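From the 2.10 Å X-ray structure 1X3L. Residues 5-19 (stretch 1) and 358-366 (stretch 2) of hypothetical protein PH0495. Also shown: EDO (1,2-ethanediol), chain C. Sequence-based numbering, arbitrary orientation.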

# COMPACT_ATOMS: atom_id res chain seq x y z
N ASP A 5 28.31 -3.29 -13.20
CA ASP A 5 28.26 -1.86 -13.50
C ASP A 5 27.29 -1.31 -12.45
O ASP A 5 26.50 -2.06 -11.89
CB ASP A 5 27.70 -1.59 -14.90
CG ASP A 5 28.62 -2.07 -16.00
OD1 ASP A 5 29.85 -1.86 -15.90
OD2 ASP A 5 28.11 -2.64 -16.99
N ILE A 6 27.35 -0.01 -12.20
CA ILE A 6 26.46 0.58 -11.22
C ILE A 6 24.99 0.41 -11.63
O ILE A 6 24.11 0.30 -10.77
CB ILE A 6 26.81 2.09 -11.00
CG1 ILE A 6 26.09 2.62 -9.76
CG2 ILE A 6 26.44 2.91 -12.24
CD1 ILE A 6 26.63 3.97 -9.28
N ARG A 7 24.72 0.35 -12.93
CA ARG A 7 23.35 0.18 -13.42
C ARG A 7 22.77 -1.21 -13.13
O ARG A 7 21.60 -1.32 -12.79
CB ARG A 7 23.28 0.46 -14.92
CG ARG A 7 21.88 0.29 -15.50
CD ARG A 7 21.70 1.11 -16.76
NE ARG A 7 22.02 2.51 -16.49
CZ ARG A 7 21.28 3.54 -16.88
NH1 ARG A 7 20.16 3.33 -17.57
NH2 ARG A 7 21.65 4.77 -16.57
N GLU A 8 23.58 -2.25 -13.29
CA GLU A 8 23.11 -3.60 -13.00
C GLU A 8 22.78 -3.67 -11.51
O GLU A 8 21.81 -4.29 -11.11
CB GLU A 8 24.16 -4.66 -13.35
CG GLU A 8 23.91 -6.01 -12.68
CD GLU A 8 24.81 -7.14 -13.19
OE1 GLU A 8 25.83 -6.84 -13.85
OE2 GLU A 8 24.51 -8.32 -12.92
N ILE A 9 23.60 -3.02 -10.69
CA ILE A 9 23.36 -3.02 -9.25
C ILE A 9 22.03 -2.33 -8.96
O ILE A 9 21.18 -2.88 -8.24
CB ILE A 9 24.49 -2.29 -8.49
CG1 ILE A 9 25.78 -3.10 -8.60
CG2 ILE A 9 24.09 -2.10 -7.03
CD1 ILE A 9 27.01 -2.39 -8.06
N GLY A 10 21.85 -1.15 -9.52
CA GLY A 10 20.61 -0.42 -9.31
C GLY A 10 19.38 -1.22 -9.71
O GLY A 10 18.41 -1.30 -8.95
N LEU A 11 19.40 -1.80 -10.90
CA LEU A 11 18.26 -2.58 -11.37
C LEU A 11 18.04 -3.84 -10.52
O LEU A 11 16.91 -4.29 -10.33
CB LEU A 11 18.44 -2.94 -12.85
CG LEU A 11 18.39 -1.72 -13.78
CD1 LEU A 11 18.69 -2.13 -15.23
CD2 LEU A 11 17.02 -1.08 -13.69
N ARG A 12 19.14 -4.39 -10.00
CA ARG A 12 19.06 -5.57 -9.14
C ARG A 12 18.32 -5.21 -7.85
O ARG A 12 17.50 -5.98 -7.35
CB ARG A 12 20.47 -6.07 -8.82
CG ARG A 12 20.51 -7.33 -7.98
CD ARG A 12 21.94 -7.83 -7.77
NE ARG A 12 21.99 -8.94 -6.82
CZ ARG A 12 21.83 -10.22 -7.14
NH1 ARG A 12 21.61 -10.57 -8.40
NH2 ARG A 12 21.87 -11.15 -6.19
N LEU A 13 18.61 -4.04 -7.31
CA LEU A 13 17.99 -3.57 -6.07
C LEU A 13 16.52 -3.21 -6.30
O LEU A 13 15.69 -3.36 -5.41
CB LEU A 13 18.77 -2.37 -5.52
CG LEU A 13 20.22 -2.67 -5.14
CD1 LEU A 13 20.93 -1.41 -4.68
CD2 LEU A 13 20.25 -3.73 -4.03
N VAL A 14 16.20 -2.72 -7.50
CA VAL A 14 14.81 -2.40 -7.82
C VAL A 14 14.02 -3.71 -7.81
O VAL A 14 12.91 -3.78 -7.27
CB VAL A 14 14.67 -1.75 -9.21
CG1 VAL A 14 13.20 -1.75 -9.64
CG2 VAL A 14 15.22 -0.31 -9.19
N GLY A 15 14.59 -4.74 -8.42
CA GLY A 15 13.93 -6.04 -8.47
C GLY A 15 13.65 -6.59 -7.08
O GLY A 15 12.60 -7.19 -6.84
N GLU A 16 14.58 -6.38 -6.15
CA GLU A 16 14.41 -6.86 -4.78
C GLU A 16 13.24 -6.17 -4.08
O GLU A 16 12.47 -6.81 -3.37
CB GLU A 16 15.68 -6.62 -3.96
CG GLU A 16 16.80 -7.60 -4.25
CD GLU A 16 16.42 -9.03 -3.89
OE1 GLU A 16 16.09 -9.28 -2.71
OE2 GLU A 16 16.46 -9.90 -4.78
N ALA A 17 13.10 -4.87 -4.30
CA ALA A 17 12.02 -4.11 -3.68
C ALA A 17 10.68 -4.60 -4.19
O ALA A 17 9.74 -4.77 -3.42
CB ALA A 17 12.18 -2.61 -3.99
N ILE A 18 10.59 -4.84 -5.49
CA ILE A 18 9.35 -5.31 -6.08
C ILE A 18 8.99 -6.71 -5.59
O ILE A 18 7.84 -6.98 -5.28
CB ILE A 18 9.44 -5.29 -7.62
CG1 ILE A 18 9.63 -3.85 -8.10
CG2 ILE A 18 8.17 -5.88 -8.22
CD1 ILE A 18 9.88 -3.73 -9.59
N LYS A 19 9.98 -7.60 -5.51
CA LYS A 19 9.74 -8.97 -5.05
C LYS A 19 9.26 -8.99 -3.59
O LYS A 19 8.37 -9.75 -3.24
CB LYS A 19 11.01 -9.82 -5.16
CG LYS A 19 11.49 -10.05 -6.59
CD LYS A 19 12.80 -10.83 -6.59
CE LYS A 19 13.39 -10.92 -7.99
NZ LYS A 19 14.72 -11.59 -7.99
C1 EDO C . 16.60 -5.62 -14.23
O1 EDO C . 17.36 -6.46 -13.33
C2 EDO C . 15.15 -5.45 -13.75
O2 EDO C . 15.10 -4.83 -12.44
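Stretch 2, residues 358-366: LEALIVAFD

Stretch 2 is an extended strand that packs along the helix of stretch 1, although the two segments are at least 347 residues apart in sequence wherever they touch. From A360 onward the phi/psi pairs, running from -144/164 at A360 to -97/125 at D366, lie in the beta region. The helix, residues 6-19, is equally regular: its i to i-4 bonds include G10 N to I6 O at 3.0 Å and V14 N to G10 O at 3.0 Å. The N-to-C directions of the two axes differ by 29°, so the chains run roughly parallel, with a signed crossing angle of -29° and a closest axial approach of 9.0 Å. The register agrees with that direction: I6 CA lies 6.9 Å from L361 CA, and G10 CA lies 7.0 Å from V363 CA. By the end of the strand the backbones have separated, with I18 CA 9.6 Å from D366 CA.

L358 precedes the strand and remains out of reach of the helix. Its carbonyl accepts a weak bond from the backbone of A360, with A360 N to L358 O at 2.9 Å. E359 touches the helix through its main chain, as I6 CD1 comes within 4.1 Å of E359 O. A360 points its CB away, so here too the contact is with backbone: I6 CD1 is 3.6 Å from A360 C. I6, with chi1 and chi2 both t, thus extends its terminal methyl against the strand's main chain.

L361 turns toward the helix and has the largest covered area in the stretch, 87 Å². I6 CD1 lies 3.7 Å from L361 CB, while L361 CD1 reaches 3.6 Å from R7 CA and L361 CD2 lies 4.5 Å from G10 CA. The last approach depends on G10 lacking a side chain: an ideal CB there would point toward the strand and sit only 3.1 Å from L361 CD2, a tight fit.

I362 is out of reach, and the next inward residue is V363. This alternation is the expected consequence of an extended backbone, which sends successive side chains to opposite sides. V363, with chi1 p, meets the next turn of the helix, V363 CG2 lying 3.9 Å from V14 CG2. A364 then points away and makes no contact.

F365 points toward the helix again, with chi1 at 63° and chi2 at 103°, and its ring spans the gap where the backbones diverge. V14 CG1 lies over one face, 3.9 Å from the ring centroid and 13° off the normal, which supports a CH-pi contact; V14 CG2 is also 3.7 Å from F365 CE2. A17 CB approaches the ring edge, 3.9 Å from F365 CZ, and I18 CG1 adds a looser contact at 4.3 Å from F365 CE1.

D366 ends the stretch without touching the helix. No hydrogen bond crosses the interface, so the 424 Å² buried between the stretches reflects predominantly apolar packing.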

# COMPACT_ATOMS: atom_id res chain seq x y z
N LEU A 358 29.73 12.37 -11.42
CA LEU A 358 30.00 11.60 -10.21
C LEU A 358 29.79 10.11 -10.49
O LEU A 358 29.07 9.74 -11.42
CB LEU A 358 29.09 12.05 -9.07
CG LEU A 358 29.17 13.53 -8.68
CD1 LEU A 358 28.18 13.83 -7.56
CD2 LEU A 358 30.59 13.86 -8.25
N GLU A 359 30.43 9.26 -9.70
CA GLU A 359 30.28 7.81 -9.84
C GLU A 359 29.06 7.47 -9.00
O GLU A 359 29.16 6.87 -7.93
CB GLU A 359 31.51 7.08 -9.29
CG GLU A 359 32.78 7.31 -10.09
CD GLU A 359 32.62 6.91 -11.55
OE1 GLU A 359 32.09 5.81 -11.81
OE2 GLU A 359 33.03 7.69 -12.43
N ALA A 360 27.89 7.89 -9.49
CA ALA A 360 26.66 7.67 -8.75
C ALA A 360 25.49 7.37 -9.66
O ALA A 360 25.53 7.61 -10.87
CB ALA A 360 26.36 8.89 -7.90
N LEU A 361 24.43 6.83 -9.07
CA LEU A 361 23.23 6.51 -9.81
C LEU A 361 22.03 6.76 -8.93
O LEU A 361 22.09 6.57 -7.71
CB LEU A 361 23.25 5.04 -10.27
CG LEU A 361 22.03 4.51 -11.04
CD1 LEU A 361 22.46 3.41 -12.00
CD2 LEU A 361 20.99 3.99 -10.06
N ILE A 362 20.95 7.23 -9.54
CA ILE A 362 19.72 7.46 -8.82
C ILE A 362 18.59 6.85 -9.63
O ILE A 362 18.43 7.14 -10.82
CB ILE A 362 19.40 8.97 -8.62
CG1 ILE A 362 20.34 9.57 -7.57
CG2 ILE A 362 17.95 9.14 -8.17
CD1 ILE A 362 20.13 11.06 -7.33
N VAL A 363 17.83 5.96 -9.00
CA VAL A 363 16.69 5.37 -9.67
C VAL A 363 15.49 5.59 -8.76
O VAL A 363 15.51 5.22 -7.59
CB VAL A 363 16.92 3.85 -9.96
CG1 VAL A 363 17.24 3.10 -8.69
CG2 VAL A 363 15.69 3.26 -10.63
N ALA A 364 14.46 6.24 -9.30
CA ALA A 364 13.24 6.53 -8.55
C ALA A 364 12.11 5.82 -9.28
O ALA A 364 11.94 6.00 -10.48
CB ALA A 364 12.98 8.03 -8.51
N PHE A 365 11.32 5.02 -8.56
CA PHE A 365 10.25 4.29 -9.21
C PHE A 365 9.05 4.05 -8.31
O PHE A 365 9.17 3.99 -7.09
CB PHE A 365 10.79 2.94 -9.70
CG PHE A 365 11.27 2.04 -8.60
CD1 PHE A 365 10.50 0.97 -8.16
CD2 PHE A 365 12.50 2.27 -7.98
CE1 PHE A 365 10.94 0.14 -7.12
CE2 PHE A 365 12.95 1.46 -6.94
CZ PHE A 365 12.16 0.39 -6.51
N ASP A 366 7.89 3.90 -8.93
CA ASP A 366 6.65 3.64 -8.22
C ASP A 366 6.45 2.12 -8.30
O ASP A 366 6.44 1.55 -9.40
CB ASP A 366 5.48 4.34 -8.91
CG ASP A 366 4.29 4.53 -8.00
OD1 ASP A 366 3.89 3.56 -7.32
OD2 ASP A 366 3.74 5.66 -7.96